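Local atomic coordinates of type 3 secretion system chaperone YscE (Yersinia pestis, PDB entry 2P58), a protein that acts with YscG as a cytoplasmic chaperone of the type III secretion needle protein YscF, preventing its premature polymerization and supporting its secretion. Residues 20-24 with 50-54. Residue numbers count along the deposited sequence, not the author numbering.
Sequences LEMAL and LESAI
The model here is an antiparallel helical hairpin, cut at its middle: residues 20-24 belong to helix 10-30, residues 50-54 to helix 37-60, and these two helices make up most of the ordered chain. Both segments are regular alpha-helix, with Leu24 N hydrogen-bonded to Leu20 O and Ile54 N to Leu50 O, each at 2.9 Å. Their axes come within 9.7 Å and cross at -157°, and the CA atoms of Leu24 and Leu50 face each other at 6.3 Å. About 404 Å² is buried in all, most of it on leucine, isoleucine and alanine residues.

Start at Leu50, an mt rotamer that reaches across to the first helix: its CD1 lies 3.8 Å from Leu24 CA and 4.1 Å from Ala23 CB, while its CD2 meets Leu20 CD2 at 4.0 Å. The CA-CB bond of Glu51 points sideways, and the side chain comes closest through its aliphatic part, CG sitting 3.9 Å from Leu24 CD2. Ser52 turns its back on the hairpin; its OG hydrogen-bonds to Lys48 O, and the residue packs on YscG. Ala53 follows with CB 4.1 Å from Leu20 CD1, and its small side chain, like Leu20 and Ala23, also touches apolar side chains of YscG, so this seam runs directly into the chaperone heterodimer interface. Ile54, also mt, closes the segment between Leu20 and Leu24: CG1 is 3.7 Å from Leu20 CB, and CD1 is 3.8 Å from CD2 of Leu24, a tp rotamer. At the border, Glu21 folds its carboxylate back, bringing OE2 to 3.8 Å from Ile54 CG2.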
ATOM      1  N   LEU A  20       6.631  11.249  13.539  1.00 17.60           N
ATOM      2  CA  LEU A  20       5.867  12.046  12.584  1.00 18.18           C
ATOM      3  C   LEU A  20       5.688  13.478  13.081  1.00 18.77           C
ATOM      4  O   LEU A  20       5.794  14.431  12.317  1.00 16.38           O
ATOM      5  CB  LEU A  20       4.489  11.425  12.363  1.00 18.51           C
ATOM      6  CG  LEU A  20       4.467   9.986  11.827  1.00 18.89           C
ATOM      7  CD1 LEU A  20       3.069   9.424  12.036  1.00 19.25           C
ATOM      8  CD2 LEU A  20       4.878   9.980  10.335  1.00 19.61           C
ATOM      9  N   GLU A  21       5.404  13.629  14.368  1.00 18.88           N
ATOM     10  CA  GLU A  21       5.193  14.963  14.926  1.00 18.32           C
ATOM     11  C   GLU A  21       6.459  15.793  14.884  1.00 17.32           C
ATOM     12  O   GLU A  21       6.397  16.989  14.618  1.00 16.53           O
ATOM     13  CB  GLU A  21       4.653  14.869  16.356  1.00 20.80           C
ATOM     14  CG  GLU A  21       3.202  14.419  16.383  1.00 26.10           C
ATOM     15  CD  GLU A  21       2.226  15.550  16.076  1.00 32.48           C
ATOM     16  OE1 GLU A  21       2.656  16.604  15.544  1.00 35.69           O
ATOM     17  OE2 GLU A  21       1.017  15.383  16.360  1.00 35.01           O
HETATM   18  N   MSE A  22       7.604  15.176  15.141  1.00 16.94           N
HETATM   19  CA  MSE A  22       8.855  15.913  15.082  1.00 17.39           C
HETATM   20  C   MSE A  22       9.136  16.319  13.633  1.00 17.90           C
HETATM   21  O   MSE A  22       9.609  17.433  13.359  1.00 16.03           O
HETATM   22  CB  MSE A  22      10.019  15.075  15.636  1.00 18.99           C
HETATM   23  CG  MSE A  22       9.880  14.838  17.135  1.00 23.45           C
HETATM   24 SE   MSE A  22      11.273  13.981  17.971  1.00 26.08          SE
HETATM   25  CE  MSE A  22      11.395  12.521  17.062  1.00 29.66           C
ATOM     26  N   ALA A  23       8.864  15.411  12.698  1.00 16.99           N
ATOM     27  CA  ALA A  23       9.113  15.740  11.306  1.00 15.59           C
ATOM     28  C   ALA A  23       8.205  16.897  10.862  1.00 15.47           C
ATOM     29  O   ALA A  23       8.648  17.747  10.084  1.00 15.17           O
ATOM     30  CB  ALA A  23       8.881  14.533  10.429  1.00 16.15           C
ATOM     31  N   LEU A  24       6.961  16.916  11.341  1.00 13.51           N
ATOM     32  CA  LEU A  24       6.030  17.975  10.956  1.00 15.49           C
ATOM     33  C   LEU A  24       6.470  19.309  11.541  1.00 15.66           C
ATOM     34  O   LEU A  24       6.467  20.327  10.865  1.00 14.55           O
ATOM     35  CB  LEU A  24       4.599  17.648  11.393  1.00 14.60           C
ATOM     36  CG  LEU A  24       3.505  18.667  11.041  1.00 16.43           C
ATOM     37  CD1 LEU A  24       3.497  18.938   9.499  1.00 15.66           C
ATOM     38  CD2 LEU A  24       2.119  18.117  11.460  1.00 18.52           C
ATOM     39  N   LEU A  50       2.262  14.212   6.138  1.00 11.66           N
ATOM     40  CA  LEU A  50       2.532  13.983   7.558  1.00 13.26           C
ATOM     41  C   LEU A  50       1.271  14.154   8.383  1.00 13.45           C
ATOM     42  O   LEU A  50       1.009  13.343   9.270  1.00 12.42           O
ATOM     43  CB  LEU A  50       3.615  14.953   8.052  1.00 14.74           C
ATOM     44  CG  LEU A  50       5.026  14.615   7.569  1.00 15.52           C
ATOM     45  CD1 LEU A  50       5.945  15.804   7.814  1.00 14.75           C
ATOM     46  CD2 LEU A  50       5.541  13.358   8.286  1.00 15.27           C
ATOM     47  N   GLU A  51       0.496  15.212   8.109  1.00 14.77           N
ATOM     48  CA  GLU A  51      -0.731  15.460   8.851  1.00 15.72           C
ATOM     49  C   GLU A  51      -1.658  14.269   8.666  1.00 13.76           C
ATOM     50  O   GLU A  51      -2.315  13.826   9.598  1.00 13.07           O
ATOM     51  CB  GLU A  51      -1.418  16.746   8.346  1.00 17.89           C
ATOM     52  CG  GLU A  51      -0.637  18.013   8.730  1.00 25.65           C
ATOM     53  CD  GLU A  51      -1.091  19.257   7.960  1.00 34.33           C
ATOM     54  OE1 GLU A  51      -2.042  19.150   7.142  1.00 35.44           O
ATOM     55  OE2 GLU A  51      -0.482  20.341   8.171  1.00 38.68           O
ATOM     56  N   SER A  52      -1.707  13.768   7.438  1.00 13.46           N
ATOM     57  CA  SER A  52      -2.575  12.627   7.115  1.00 13.40           C
ATOM     58  C   SER A  52      -2.171  11.366   7.854  1.00 10.88           C
ATOM     59  O   SER A  52      -3.011  10.584   8.283  1.00 14.07           O
ATOM     60  CB  SER A  52      -2.525  12.379   5.604  1.00 12.77           C
ATOM     61  OG  SER A  52      -3.159  13.459   4.918  1.00 16.62           O
ATOM     62  N   ALA A  53      -0.873  11.125   7.925  1.00 11.51           N
ATOM     63  CA  ALA A  53      -0.372   9.959   8.618  1.00 11.84           C
ATOM     64  C   ALA A  53      -0.676  10.046  10.115  1.00 11.68           C
ATOM     65  O   ALA A  53      -1.104   9.083  10.738  1.00 11.57           O
ATOM     66  CB  ALA A  53       1.157   9.832   8.386  1.00 12.04           C
ATOM     67  N   ILE A  54      -0.457  11.220  10.693  1.00 12.84           N
ATOM     68  CA  ILE A  54      -0.729  11.396  12.125  1.00 14.16           C
ATOM     69  C   ILE A  54      -2.212  11.125  12.389  1.00 14.53           C
ATOM     70  O   ILE A  54      -2.565  10.437  13.350  1.00 15.35           O
ATOM     71  CB  ILE A  54      -0.334  12.847  12.563  1.00 15.87           C
ATOM     72  CG1 ILE A  54       1.185  12.991  12.512  1.00 14.83           C
ATOM     73  CG2 ILE A  54      -0.894  13.166  13.934  1.00 15.79           C
ATOM     74  CD1 ILE A  54       1.677  14.449  12.438  1.00 15.58           C
TER